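Local coordinates for structural protein ORF273 (Acidianus two-tailed virus, PDB 4ART) that is a structural component of the virion of an archaeal virus, an acid- and heat-stable protein with a new fold whose precise role is not established, at residues A[85-90]-A[132-137]; A[57-62]-A[91-96]; A[203-208]-A[233-238]. All coordinates share one frame; numbering follows the deposited sequence.

Interaction 1 of 3, residues A[85-90]-A[132-137]; sequences NDIYAF and VPTPNL
The start of strand 87-96, with the 3-10 turn at N85-D86 ahead of it, runs beside the irregular loop 132-137, the two backbones being closest at Y88 and L137, whose CA atoms lie 4.4 Å apart. One direct hydrogen bond joins them: the side-chain amide of N136 donates through ND2 to the main-chain O of N85 (2.7 Å). It is nearly straight, 165° at the hydrogen, and lands on a lone pair in the carbonyl plane, with the acceptor almost in the amide plane of N136. N85 in turn sets its own OD1 against the P135 ring, 3.4 Å from CG. A water also links the two backbones, donating to I87 O and accepting from N136 N, each at 2.8 Å. Beside these polar contacts the side chains of T134, I87 and L137 pack together. T134 holds CG2 anti to its backbone N and presses it on I87 CB (3.5 Å). I87 CG2 also meets L137 CD1 (3.5 Å), the two side chains lying side by side and pointing the same way. With CG anti to its N (chi1 -165°), L137 carries CD1 along the strand as far as Y88 O and F90 CB, while F119 of helix 113-123 also touches L137. Y88 and A89 both face I61 of the adjoining strand, which makes the strand start a classic beta bulge, here flanked by the loop leading into strand 139-146 of the mixed sheet.

Interaction 2 of 3, residues A[57-62]-A[91-96]; sequences FYYYIL and VETDVT
The main-chain O of F57 is the best-held polar atom, gripped by two donors from T93. The stronger is T93 N, 2.6 Å from F57 O and in its carbonyl plane; the weak one is T93 OG1, 3.3 Å from the same oxygen, brought there by a chi1 of -50° that sets the hydroxyl anti to the carbonyl carbon. Further along, Y59 and V91 form an antiparallel hydrogen-bonded pair: Y59 N donates to V91 O, and V91 N returns a bond to Y59 O at 2.8 Å. Y58 and E92 are the non-hydrogen-bonded pair between, where Y58 CA comes within 3.2 Å of V91 O in a CA-H...O contact. On their face the Y58 ring and the extended E92 chain lie side by side, pointing the same way, with Y58 CE1 3.6 Å from E92 CG and the carboxylate turned 46° from the ring plane. E92 OE1 is hydrogen-bonded to Y140 OH, a bond that probably helps hold the carboxylate in place. On the other face V91 fills the contact: its CB sits 3.9 Å from Y59 CB, and its CG2 meets I61 CD1 at the same separation. T93 OG1 also lies in the plane of the Y59 ring, at its edge. The F57 ring presents its edge to T93 O, which is in plane and 3.1 Å from F57 CD2. The N-to-C directions of 58-62 and 91-96 make 148°, close to antiparallel, within the mixed sheet, strand 58-62 lying between 67-69 and 87-96, and 87-96 between 58-62 and 139-146. Helix 23-44 covers the Y59 and I61 face, whereas helix 70-78 touches Y58 and Y60.

Interaction 3 of 3, residues A[203-208]-A[233-238]; sequences PILAGY and LKIAHA
Apolar packing carries the whole contact between the loop 203-208 and one side of helix 229-242. Its tightest part is Y208 against I235: chi1 of -64° sets the tyrosine CG anti to its carbonyl carbon, and the CD2-CE2 side of the ring reaches the isoleucine, with CD2 3.6 Å from I235 CG1 and equally near CD1. The two side chains cross at about a right angle. L205 bears on the helix about one turn further along, its CD2 3.9 Å from A238 CB and slightly nearer the A238 carbonyl carbon. A206 points its methyl at the helix backbone, CB lying 3.8 Å from K234 O and 4.3 Å from A238 CB; the backbones are nearest at A206 and I235, with CA atoms 5.5 Å apart. The loop contains a type I' beta turn from L205 to Y208, with A206 and G207 at its corners, both at positive phi, and I204 and L205 facing Y208 as a classic beta bulge. Backbone hydrogen bonds hold this shape. Y208 N donates to L205 O (2.9 Å), and Y208 O accepts from both I204 N (2.8 Å) and L205 N (3.2 Å). In the helix, A238 N donates to K234 O, the same oxygen that A206 CB touches. Helix 210-221 adds further packing, I216 touching both Y208 and I235, and N192 of the second subunit packs on Y208.

Interactions 1 and 2 share strand 87-96 and meet directly: Y88 N with I61 O, and A89 O with I61 N, are probable hydrogen bonds, and F90 packs on Y60. All three contacts are partly buried. Interaction 2, its centre about 9 Å from the centre of the chain, is the most central and joined chiefly by main-chain bonds; interaction 1, its centre about 14 Å from that point, relies on a side-chain amide, a water and apolar packing where sheet gives way to loop. Interaction 3, about 19 Å out by the same measure, is the most peripheral, across the chain centre among helices. There the contact is apolar, and the hydrogen bonds that shape turn and helix lie within the backbone of each.

Interaction 1 of 3, residues A[85-90]-A[132-137]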
loop_
_atom_site.group_PDB
_atom_site.type_symbol
_atom_site.label_atom_id
_atom_site.label_comp_id
_atom_site.label_asym_id
_atom_site.label_seq_id
_atom_site.Cartn_x
_atom_site.Cartn_y
_atom_site.Cartn_z
ATOM N N ASN A 85 -23.538 12.476 -8.554
ATOM C CA ASN A 85 -24.165 13.313 -7.526
ATOM C C ASN A 85 -24.903 12.496 -6.477
ATOM O O ASN A 85 -25.059 12.954 -5.355
ATOM C CB ASN A 85 -25.087 14.367 -8.150
ATOM C CG ASN A 85 -24.380 15.283 -9.118
ATOM O OD1 ASN A 85 -23.268 15.770 -8.872
ATOM N ND2 ASN A 85 -25.003 15.525 -10.262
ATOM N N ASP A 86 -25.295 11.271 -6.829
ATOM C CA ASP A 86 -26.005 10.341 -5.941
ATOM C C ASP A 86 -25.105 9.587 -4.956
ATOM O O ASP A 86 -25.614 8.947 -4.041
ATOM C CB ASP A 86 -26.834 9.359 -6.796
ATOM C CG ASP A 86 -27.983 9.999 -7.555
ATOM O OD1 ASP A 86 -28.641 10.910 -6.990
ATOM O OD2 ASP A 86 -28.249 9.572 -8.690
ATOM N N ILE A 87 -23.774 9.626 -5.161
ATOM C CA ILE A 87 -22.808 8.941 -4.295
ATOM C C ILE A 87 -22.768 9.608 -2.922
ATOM O O ILE A 87 -22.481 10.806 -2.820
ATOM C CB ILE A 87 -21.407 8.832 -4.956
ATOM C CG1 ILE A 87 -21.490 8.034 -6.265
ATOM C CG2 ILE A 87 -20.378 8.205 -3.968
ATOM C CD1 ILE A 87 -20.349 8.224 -7.202
ATOM N N TYR A 88 -23.046 8.825 -1.876
ATOM C CA TYR A 88 -23.095 9.276 -0.484
ATOM C C TYR A 88 -21.878 8.776 0.331
ATOM O O TYR A 88 -21.381 9.487 1.214
ATOM C CB TYR A 88 -24.396 8.764 0.142
ATOM C CG TYR A 88 -24.658 9.211 1.561
ATOM C CD1 TYR A 88 -24.640 10.560 1.900
ATOM C CD2 TYR A 88 -25.008 8.294 2.550
ATOM C CE1 TYR A 88 -24.956 10.986 3.192
ATOM C CE2 TYR A 88 -25.330 8.711 3.849
ATOM C CZ TYR A 88 -25.302 10.058 4.160
ATOM O OH TYR A 88 -25.607 10.481 5.425
ATOM N N ALA A 89 -21.418 7.549 0.041
ATOM C CA ALA A 89 -20.284 6.922 0.721
ATOM C C ALA A 89 -19.449 6.126 -0.253
ATOM O O ALA A 89 -19.987 5.509 -1.184
ATOM C CB ALA A 89 -20.766 6.021 1.859
ATOM N N PHE A 90 -18.126 6.155 -0.047
ATOM C CA PHE A 90 -17.146 5.397 -0.832
ATOM C C PHE A 90 -16.628 4.281 0.073
ATOM O O PHE A 90 -16.301 4.534 1.219
ATOM C CB PHE A 90 -16.006 6.310 -1.301
ATOM C CG PHE A 90 -14.887 5.609 -2.028
ATOM C CD1 PHE A 90 -15.074 5.112 -3.312
ATOM C CD2 PHE A 90 -13.644 5.454 -1.436
ATOM C CE1 PHE A 90 -14.033 4.469 -3.988
ATOM C CE2 PHE A 90 -12.608 4.811 -2.106
ATOM C CZ PHE A 90 -12.793 4.341 -3.391
ATOM N N VAL A 132 -14.658 13.776 -13.254
ATOM C CA VAL A 132 -16.064 13.818 -12.846
ATOM C C VAL A 132 -16.144 13.944 -11.329
ATOM O O VAL A 132 -15.670 13.061 -10.618
ATOM C CB VAL A 132 -16.928 12.653 -13.434
ATOM C CG1 VAL A 132 -18.399 12.794 -13.044
ATOM C CG2 VAL A 132 -16.788 12.568 -14.955
ATOM N N PRO A 133 -16.685 15.070 -10.822
ATOM C CA PRO A 133 -16.728 15.261 -9.365
ATOM C C PRO A 133 -17.791 14.419 -8.648
ATOM O O PRO A 133 -18.808 14.055 -9.246
ATOM C CB PRO A 133 -16.983 16.769 -9.231
ATOM C CG PRO A 133 -17.775 17.125 -10.443
ATOM C CD PRO A 133 -17.244 16.240 -11.541
ATOM N N THR A 134 -17.566 14.155 -7.346
ATOM C CA THR A 134 -18.487 13.439 -6.424
ATOM C C THR A 134 -18.759 14.463 -5.297
ATOM O O THR A 134 -18.134 14.412 -4.222
ATOM C CB THR A 134 -17.855 12.107 -5.955
ATOM O OG1 THR A 134 -17.298 11.428 -7.089
ATOM C CG2 THR A 134 -18.796 11.205 -5.251
ATOM N N PRO A 135 -19.611 15.479 -5.584
ATOM C CA PRO A 135 -19.790 16.563 -4.615
ATOM C C PRO A 135 -20.572 16.269 -3.349
ATOM O O PRO A 135 -20.447 17.057 -2.419
ATOM C CB PRO A 135 -20.467 17.665 -5.450
ATOM C CG PRO A 135 -21.256 16.923 -6.434
ATOM C CD PRO A 135 -20.399 15.740 -6.810
ATOM N N ASN A 136 -21.403 15.214 -3.310
ATOM C CA ASN A 136 -22.284 14.950 -2.142
ATOM C C ASN A 136 -21.859 13.773 -1.222
ATOM O O ASN A 136 -22.646 13.241 -0.410
ATOM C CB ASN A 136 -23.731 14.860 -2.610
ATOM C CG ASN A 136 -24.063 15.923 -3.651
ATOM O OD1 ASN A 136 -23.736 17.114 -3.509
ATOM N ND2 ASN A 136 -24.655 15.514 -4.753
ATOM N N LEU A 137 -20.591 13.386 -1.362
ATOM C CA LEU A 137 -19.966 12.320 -0.606
ATOM C C LEU A 137 -19.782 12.774 0.841
ATOM O O LEU A 137 -19.167 13.810 1.096
ATOM C CB LEU A 137 -18.620 12.057 -1.266
ATOM C CG LEU A 137 -17.887 10.799 -0.930
ATOM C CD1 LEU A 137 -18.696 9.585 -1.168
ATOM C CD2 LEU A 137 -16.745 10.682 -1.804
HETATM O O HOH W 1 -21.631 12.753 -4.711
#

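Interaction 2 of 3, residues A[57-62]-A[91-96]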
loop_
_atom_site.group_PDB
_atom_site.type_symbol
_atom_site.label_atom_id
_atom_site.label_comp_id
_atom_site.label_asym_id
_atom_site.label_seq_id
_atom_site.Cartn_x
_atom_site.Cartn_y
_atom_site.Cartn_z
ATOM N N PHE A 57 -13.567 -4.858 -4.522
ATOM C CA PHE A 57 -12.922 -4.141 -3.428
ATOM C C PHE A 57 -13.448 -2.722 -3.215
ATOM O O PHE A 57 -13.379 -2.227 -2.093
ATOM C CB PHE A 57 -11.394 -4.166 -3.563
ATOM C CG PHE A 57 -10.854 -5.581 -3.570
ATOM C CD1 PHE A 57 -10.802 -6.317 -4.746
ATOM C CD2 PHE A 57 -10.454 -6.202 -2.390
ATOM C CE1 PHE A 57 -10.356 -7.642 -4.742
ATOM C CE2 PHE A 57 -9.996 -7.521 -2.392
ATOM C CZ PHE A 57 -9.941 -8.228 -3.568
ATOM N N TYR A 58 -13.980 -2.078 -4.262
ATOM C CA TYR A 58 -14.461 -0.704 -4.170
ATOM C C TYR A 58 -15.937 -0.595 -4.477
ATOM O O TYR A 58 -16.415 -1.216 -5.428
ATOM C CB TYR A 58 -13.631 0.243 -5.058
ATOM C CG TYR A 58 -12.153 0.239 -4.724
ATOM C CD1 TYR A 58 -11.660 0.975 -3.654
ATOM C CD2 TYR A 58 -11.255 -0.532 -5.456
ATOM C CE1 TYR A 58 -10.308 0.952 -3.323
ATOM C CE2 TYR A 58 -9.896 -0.563 -5.134
ATOM C CZ TYR A 58 -9.425 0.191 -4.075
ATOM O OH TYR A 58 -8.091 0.161 -3.749
ATOM N N TYR A 59 -16.658 0.183 -3.664
ATOM C CA TYR A 59 -18.090 0.364 -3.843
ATOM C C TYR A 59 -18.521 1.782 -3.583
ATOM O O TYR A 59 -17.859 2.513 -2.850
ATOM C CB TYR A 59 -18.884 -0.490 -2.844
ATOM C CG TYR A 59 -18.636 -1.972 -2.891
ATOM C CD1 TYR A 59 -19.437 -2.806 -3.665
ATOM C CD2 TYR A 59 -17.689 -2.565 -2.059
ATOM C CE1 TYR A 59 -19.239 -4.181 -3.681
ATOM C CE2 TYR A 59 -17.479 -3.938 -2.070
ATOM C CZ TYR A 59 -18.267 -4.739 -2.870
ATOM O OH TYR A 59 -18.076 -6.082 -2.850
ATOM N N TYR A 60 -19.699 2.136 -4.113
ATOM C CA TYR A 60 -20.353 3.384 -3.766
ATOM C C TYR A 60 -21.676 3.051 -3.073
ATOM O O TYR A 60 -22.365 2.110 -3.463
ATOM C CB TYR A 60 -20.655 4.239 -4.993
ATOM C CG TYR A 60 -19.454 4.687 -5.805
ATOM C CD1 TYR A 60 -18.376 5.325 -5.201
ATOM C CD2 TYR A 60 -19.458 4.597 -7.192
ATOM C CE1 TYR A 60 -17.295 5.793 -5.958
ATOM C CE2 TYR A 60 -18.396 5.073 -7.954
ATOM C CZ TYR A 60 -17.305 5.652 -7.333
ATOM O OH TYR A 60 -16.251 6.099 -8.099
ATOM N N ILE A 61 -22.029 3.824 -2.059
ATOM C CA ILE A 61 -23.320 3.721 -1.407
ATOM C C ILE A 61 -24.022 5.005 -1.784
ATOM O O ILE A 61 -23.466 6.102 -1.620
ATOM C CB ILE A 61 -23.320 3.442 0.131
ATOM C CG1 ILE A 61 -22.497 2.180 0.461
ATOM C CG2 ILE A 61 -24.762 3.297 0.666
ATOM C CD1 ILE A 61 -22.309 1.881 1.960
ATOM N N LEU A 62 -25.218 4.853 -2.358
ATOM C CA LEU A 62 -26.032 5.963 -2.800
ATOM C C LEU A 62 -26.840 6.499 -1.643
ATOM O O LEU A 62 -26.919 5.866 -0.576
ATOM C CB LEU A 62 -26.911 5.578 -4.015
ATOM C CG LEU A 62 -26.188 5.303 -5.348
ATOM C CD1 LEU A 62 -27.147 5.346 -6.515
ATOM C CD2 LEU A 62 -24.878 6.064 -5.521
ATOM N N VAL A 91 -16.618 3.043 -0.423
ATOM C CA VAL A 91 -16.206 1.876 0.351
ATOM C C VAL A 91 -14.935 1.282 -0.254
ATOM O O VAL A 91 -14.896 0.995 -1.438
ATOM C CB VAL A 91 -17.325 0.796 0.439
ATOM C CG1 VAL A 91 -16.940 -0.332 1.393
ATOM C CG2 VAL A 91 -18.662 1.394 0.824
ATOM N N GLU A 92 -13.908 1.085 0.584
ATOM C CA GLU A 92 -12.666 0.421 0.217
ATOM C C GLU A 92 -12.588 -0.862 1.059
ATOM O O GLU A 92 -12.559 -0.805 2.294
ATOM C CB GLU A 92 -11.454 1.335 0.463
ATOM C CG GLU A 92 -10.109 0.660 0.260
ATOM C CD GLU A 92 -8.898 1.574 0.180
ATOM O OE1 GLU A 92 -9.032 2.792 0.442
ATOM O OE2 GLU A 92 -7.801 1.060 -0.140
ATOM N N THR A 93 -12.555 -2.010 0.388
ATOM C CA THR A 93 -12.460 -3.304 1.047
ATOM C C THR A 93 -11.053 -3.886 0.912
ATOM O O THR A 93 -10.533 -4.012 -0.194
ATOM C CB THR A 93 -13.538 -4.245 0.528
ATOM O OG1 THR A 93 -14.787 -3.562 0.598
ATOM C CG2 THR A 93 -13.609 -5.546 1.312
ATOM N N ASP A 94 -10.434 -4.196 2.061
ATOM C CA ASP A 94 -9.120 -4.844 2.120
ATOM C C ASP A 94 -9.410 -6.249 2.628
ATOM O O ASP A 94 -10.307 -6.444 3.476
ATOM C CB ASP A 94 -8.183 -4.145 3.130
ATOM C CG ASP A 94 -7.357 -2.983 2.617
ATOM O OD1 ASP A 94 -7.103 -2.927 1.393
ATOM O OD2 ASP A 94 -6.888 -2.173 3.457
ATOM N N VAL A 95 -8.652 -7.216 2.137
ATOM C CA VAL A 95 -8.777 -8.610 2.529
ATOM C C VAL A 95 -7.445 -9.040 3.136
ATOM O O VAL A 95 -6.386 -8.763 2.578
ATOM C CB VAL A 95 -9.270 -9.486 1.352
ATOM C CG1 VAL A 95 -8.894 -10.950 1.529
ATOM C CG2 VAL A 95 -10.779 -9.328 1.158
ATOM N N THR A 96 -7.496 -9.666 4.310
ATOM C CA THR A 96 -6.289 -10.067 5.015
ATOM C C THR A 96 -6.351 -11.518 5.495
ATOM O O THR A 96 -7.433 -12.086 5.628
ATOM C CB THR A 96 -5.982 -9.035 6.112
ATOM O OG1 THR A 96 -4.677 -9.272 6.633
ATOM C CG2 THR A 96 -7.019 -9.052 7.221
#

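Interaction 3 of 3, residues A[203-208]-A[233-238]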
loop_
_atom_site.group_PDB
_atom_site.type_symbol
_atom_site.label_atom_id
_atom_site.label_comp_id
_atom_site.label_asym_id
_atom_site.label_seq_id
_atom_site.Cartn_x
_atom_site.Cartn_y
_atom_site.Cartn_z
ATOM N N PRO A 203 4.075 18.835 10.184
ATOM C CA PRO A 203 4.010 17.867 11.288
ATOM C C PRO A 203 2.540 17.802 11.717
ATOM O O PRO A 203 1.942 18.799 12.133
ATOM C CB PRO A 203 4.926 18.451 12.367
ATOM C CG PRO A 203 5.038 19.921 12.059
ATOM C CD PRO A 203 4.524 20.173 10.641
ATOM N N ILE A 204 1.947 16.647 11.544
ATOM C CA ILE A 204 0.548 16.474 11.856
ATOM C C ILE A 204 0.302 15.675 13.144
ATOM O O ILE A 204 -0.644 15.996 13.849
ATOM C CB ILE A 204 -0.261 15.986 10.600
ATOM C CG1 ILE A 204 -1.776 16.189 10.752
ATOM C CG2 ILE A 204 0.086 14.521 10.187
ATOM C CD1 ILE A 204 -2.262 17.622 10.528
ATOM N N LEU A 205 1.136 14.661 13.470
ATOM C CA LEU A 205 0.902 13.805 14.652
ATOM C C LEU A 205 2.173 13.583 15.431
ATOM O O LEU A 205 3.113 13.011 14.885
ATOM C CB LEU A 205 0.297 12.440 14.212
ATOM C CG LEU A 205 -1.168 12.454 13.739
ATOM C CD1 LEU A 205 -1.500 11.213 12.942
ATOM C CD2 LEU A 205 -2.154 12.684 14.910
ATOM N N ALA A 206 2.207 14.032 16.702
ATOM C CA ALA A 206 3.354 13.962 17.611
ATOM C C ALA A 206 4.690 14.434 16.950
ATOM O O ALA A 206 5.749 13.850 17.170
ATOM C CB ALA A 206 3.476 12.567 18.204
ATOM N N GLY A 207 4.594 15.489 16.132
ATOM C CA GLY A 207 5.732 16.085 15.447
ATOM C C GLY A 207 6.132 15.435 14.137
ATOM O O GLY A 207 7.096 15.867 13.499
ATOM N N TYR A 208 5.426 14.379 13.744
ATOM C CA TYR A 208 5.728 13.643 12.519
ATOM C C TYR A 208 4.847 14.078 11.378
ATOM O O TYR A 208 3.667 14.408 11.569
ATOM C CB TYR A 208 5.488 12.140 12.746
ATOM C CG TYR A 208 6.406 11.532 13.781
ATOM C CD1 TYR A 208 7.720 11.210 13.466
ATOM C CD2 TYR A 208 5.943 11.230 15.059
ATOM C CE1 TYR A 208 8.578 10.675 14.420
ATOM C CE2 TYR A 208 6.786 10.648 16.013
ATOM C CZ TYR A 208 8.097 10.356 15.678
ATOM O OH TYR A 208 8.941 9.773 16.589
ATOM N N LEU A 233 3.295 4.532 20.057
ATOM C CA LEU A 233 2.372 4.876 21.137
ATOM C C LEU A 233 2.173 6.397 21.190
ATOM O O LEU A 233 1.043 6.841 21.386
ATOM C CB LEU A 233 2.902 4.326 22.460
ATOM C CG LEU A 233 2.647 2.851 22.817
ATOM C CD1 LEU A 233 2.708 1.871 21.674
ATOM C CD2 LEU A 233 3.503 2.428 23.982
ATOM N N LYS A 234 3.254 7.193 20.974
ATOM C CA LYS A 234 3.179 8.660 20.910
ATOM C C LYS A 234 2.234 9.092 19.785
ATOM O O LYS A 234 1.347 9.918 20.001
ATOM C CB LYS A 234 4.580 9.290 20.719
ATOM C CG LYS A 234 5.104 9.948 21.986
ATOM C CD LYS A 234 6.547 10.429 21.866
ATOM C CE LYS A 234 7.055 10.906 23.216
ATOM N NZ LYS A 234 8.213 11.842 23.105
ATOM N N ILE A 235 2.384 8.479 18.600
ATOM C CA ILE A 235 1.547 8.767 17.434
ATOM C C ILE A 235 0.105 8.342 17.718
ATOM O O ILE A 235 -0.812 9.102 17.399
ATOM C CB ILE A 235 2.121 8.109 16.163
ATOM C CG1 ILE A 235 3.499 8.721 15.811
ATOM C CG2 ILE A 235 1.121 8.244 14.994
ATOM C CD1 ILE A 235 4.345 7.981 14.765
ATOM N N ALA A 236 -0.084 7.120 18.282
ATOM C CA ALA A 236 -1.382 6.552 18.640
ATOM C C ALA A 236 -2.136 7.509 19.564
ATOM O O ALA A 236 -3.285 7.843 19.277
ATOM C CB ALA A 236 -1.204 5.208 19.353
ATOM N N HIS A 237 -1.473 7.979 20.642
ATOM C CA HIS A 237 -2.050 8.900 21.608
ATOM C C HIS A 237 -2.543 10.171 20.935
ATOM O O HIS A 237 -3.674 10.566 21.189
ATOM C CB HIS A 237 -1.045 9.228 22.730
ATOM C CG HIS A 237 -0.934 8.150 23.757
ATOM N ND1 HIS A 237 0.293 7.747 24.280
ATOM C CD2 HIS A 237 -1.913 7.617 24.521
ATOM C CE1 HIS A 237 0.007 6.832 25.181
ATOM N NE2 HIS A 237 -1.309 6.754 25.393
ATOM N N ALA A 238 -1.707 10.785 20.055
ATOM C CA ALA A 238 -2.054 12.012 19.333
ATOM C C ALA A 238 -3.193 11.764 18.351
ATOM O O ALA A 238 -4.117 12.556 18.287
ATOM C CB ALA A 238 -0.837 12.577 18.608
#